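Local coordinates for periplasmic His/Glu/Gln/Arg/opine family-binding protein (Silicibacter pomeroyi, PDB 3I6V) that binds lysine in its pocket and probably serves as the periplasmic substrate-binding component of an ABC transporter for amino acids or related compounds, at residues Tyr88-Ala93 / Thr210-Trp215. Sequence-based numbering, arbitrary orientation.
Sequences YIPPTA and TMIKKW
Ile212 CD1 makes the closest approach of this contact, lying 3.7 Å from Tyr88 O. The same terminal methyl meets Pro90 CD at 4.0 Å and stands 4.4 Å from Ile89 CA. Three successive residues of 88-93 thus converge on one methyl of the helix. Its placement follows from the torsions: CG1 lies anti to the carbonyl carbon (chi1 -68°), and an extended chi2 of 174° carries CD1 outward to the chain opposite. All these approaches are van der Waals in kind; no hydrogen bond joins the segments, and they bury just 103 Å² together.

Beyond this point the packing loosens. Ile89 CG2, the nearest atom of that side chain to 210-215, stays 4.6 Å from Ile212 CD1, and the nearest side-chain atom of Pro91, exposed, is CD, 9.4 Å from Ile212 CD1. Lys214, also exposed, is turned elsewhere, forming a salt bridge with Glu33.

In this family 3 solute-binding fold, 88-93 leads from strand 83-89 into strand 93-98, which belong to different sheets, and helix 207-216 packs beside that passage. Helix 30-42 adjoins both segments: its Phe30 touches Ile89 and Met211, while Glu31 accepts a hydrogen bond from Tyr88 OH.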
loop_
_atom_site.group_PDB
_atom_site.type_symbol
_atom_site.label_atom_id
_atom_site.label_comp_id
_atom_site.label_asym_id
_atom_site.label_seq_id
_atom_site.Cartn_x
_atom_site.Cartn_y
_atom_site.Cartn_z
ATOM N N TYR A 88 -8.385 -6.664 -2.002
ATOM C CA TYR A 88 -8.874 -6.096 -3.246
ATOM C C TYR A 88 -7.764 -5.993 -4.294
ATOM O O TYR A 88 -8.026 -5.656 -5.454
ATOM C CB TYR A 88 -9.626 -4.802 -3.023
ATOM C CG TYR A 88 -8.828 -3.733 -2.319
ATOM C CD1 TYR A 88 -9.047 -3.445 -0.962
ATOM C CD2 TYR A 88 -7.850 -3.006 -3.008
ATOM C CE1 TYR A 88 -8.299 -2.441 -0.296
ATOM C CE2 TYR A 88 -7.098 -2.010 -2.363
ATOM C CZ TYR A 88 -7.337 -1.724 -1.032
ATOM O OH TYR A 88 -6.579 -0.765 -0.405
ATOM N N ILE A 89 -6.540 -6.304 -3.883
ATOM C CA ILE A 89 -5.479 -6.670 -4.804
ATOM C C ILE A 89 -4.903 -7.990 -4.272
ATOM O O ILE A 89 -4.753 -8.140 -3.057
ATOM C CB ILE A 89 -4.361 -5.598 -4.877
ATOM C CG1 ILE A 89 -4.954 -4.184 -5.063
ATOM C CG2 ILE A 89 -3.301 -5.941 -6.008
ATOM C CD1 ILE A 89 -3.880 -3.071 -5.044
ATOM N N PRO A 90 -4.611 -8.962 -5.178
ATOM C CA PRO A 90 -3.972 -10.200 -4.764
ATOM C C PRO A 90 -2.601 -9.932 -4.141
ATOM O O PRO A 90 -2.002 -8.865 -4.413
ATOM C CB PRO A 90 -3.842 -11.023 -6.086
ATOM C CG PRO A 90 -5.000 -10.470 -6.952
ATOM C CD PRO A 90 -4.985 -8.975 -6.611
ATOM N N PRO A 91 -2.107 -10.877 -3.310
ATOM C CA PRO A 91 -0.795 -10.687 -2.697
ATOM C C PRO A 91 0.223 -10.410 -3.795
ATOM O O PRO A 91 0.225 -11.110 -4.817
ATOM C CB PRO A 91 -0.510 -12.042 -2.021
ATOM C CG PRO A 91 -1.875 -12.686 -1.827
ATOM C CD PRO A 91 -2.716 -12.186 -2.967
ATOM N N THR A 92 1.023 -9.357 -3.648
ATOM C CA THR A 92 2.134 -9.139 -4.614
ATOM C C THR A 92 3.495 -9.043 -3.900
ATOM O O THR A 92 3.558 -8.830 -2.692
ATOM C CB THR A 92 1.882 -7.943 -5.570
ATOM O OG1 THR A 92 1.598 -6.770 -4.803
ATOM C CG2 THR A 92 0.679 -8.224 -6.532
ATOM N N ALA A 93 4.579 -9.196 -4.649
ATOM C CA ALA A 93 5.879 -9.357 -4.042
ATOM C C ALA A 93 6.417 -8.079 -3.406
ATOM O O ALA A 93 5.931 -6.966 -3.677
ATOM C CB ALA A 93 6.873 -9.911 -5.069
ATOM N N THR A 210 -10.171 -5.183 -14.263
ATOM C CA THR A 210 -9.956 -4.100 -15.239
ATOM C C THR A 210 -9.301 -2.919 -14.551
ATOM O O THR A 210 -8.338 -2.384 -15.072
ATOM C CB THR A 210 -11.275 -3.643 -15.898
ATOM O OG1 THR A 210 -11.926 -4.777 -16.467
ATOM C CG2 THR A 210 -11.023 -2.573 -17.021
ATOM N N MET A 211 -9.822 -2.517 -13.385
ATOM C CA MET A 211 -9.224 -1.421 -12.603
ATOM C C MET A 211 -7.782 -1.750 -12.229
ATOM O O MET A 211 -6.910 -0.907 -12.358
ATOM C CB MET A 211 -10.100 -1.070 -11.387
ATOM C CG MET A 211 -9.785 0.260 -10.702
ATOM S SD MET A 211 -10.929 0.735 -9.417
ATOM C CE MET A 211 -12.505 0.754 -10.278
ATOM N N ILE A 212 -7.513 -2.997 -11.840
ATOM C CA ILE A 212 -6.173 -3.370 -11.488
ATOM C C ILE A 212 -5.201 -3.241 -12.681
ATOM O O ILE A 212 -4.107 -2.682 -12.540
ATOM C CB ILE A 212 -6.091 -4.796 -10.913
ATOM C CG1 ILE A 212 -6.787 -4.868 -9.535
ATOM C CG2 ILE A 212 -4.634 -5.192 -10.800
ATOM C CD1 ILE A 212 -6.870 -6.299 -8.945
ATOM N N LYS A 213 -5.594 -3.780 -13.837
ATOM C CA LYS A 213 -4.752 -3.701 -15.044
ATOM C C LYS A 213 -4.577 -2.235 -15.476
ATOM O O LYS A 213 -3.474 -1.821 -15.788
ATOM C CB LYS A 213 -5.314 -4.583 -16.185
ATOM C CG LYS A 213 -5.113 -6.083 -15.967
ATOM C CD LYS A 213 -5.940 -6.929 -16.937
ATOM C CE LYS A 213 -5.783 -8.425 -16.635
ATOM N NZ LYS A 213 -7.118 -9.156 -16.782
ATOM N N LYS A 214 -5.655 -1.447 -15.448
ATOM C CA LYS A 214 -5.574 -0.005 -15.761
ATOM C C LYS A 214 -4.426 0.669 -14.965
ATOM O O LYS A 214 -3.552 1.354 -15.547
ATOM C CB LYS A 214 -6.924 0.681 -15.492
ATOM C CG LYS A 214 -6.927 2.176 -15.784
ATOM C CD LYS A 214 -8.237 2.825 -15.311
ATOM C CE LYS A 214 -8.151 4.361 -15.391
ATOM N NZ LYS A 214 -9.403 4.973 -14.863
ATOM N N TRP A 215 -4.404 0.453 -13.644
ATOM C CA TRP A 215 -3.425 1.132 -12.791
ATOM C C TRP A 215 -2.072 0.424 -12.615
ATOM O O TRP A 215 -1.065 1.083 -12.428
ATOM C CB TRP A 215 -4.041 1.453 -11.432
ATOM C CG TRP A 215 -5.077 2.519 -11.494
ATOM C CD1 TRP A 215 -6.422 2.352 -11.684
ATOM C CD2 TRP A 215 -4.863 3.925 -11.366
ATOM N NE1 TRP A 215 -7.059 3.567 -11.665
ATOM C CE2 TRP A 215 -6.124 4.553 -11.485
ATOM C CE3 TRP A 215 -3.721 4.726 -11.161
ATOM C CZ2 TRP A 215 -6.280 5.946 -11.400
ATOM C CZ3 TRP A 215 -3.875 6.105 -11.092
ATOM C CH2 TRP A 215 -5.145 6.701 -11.211
#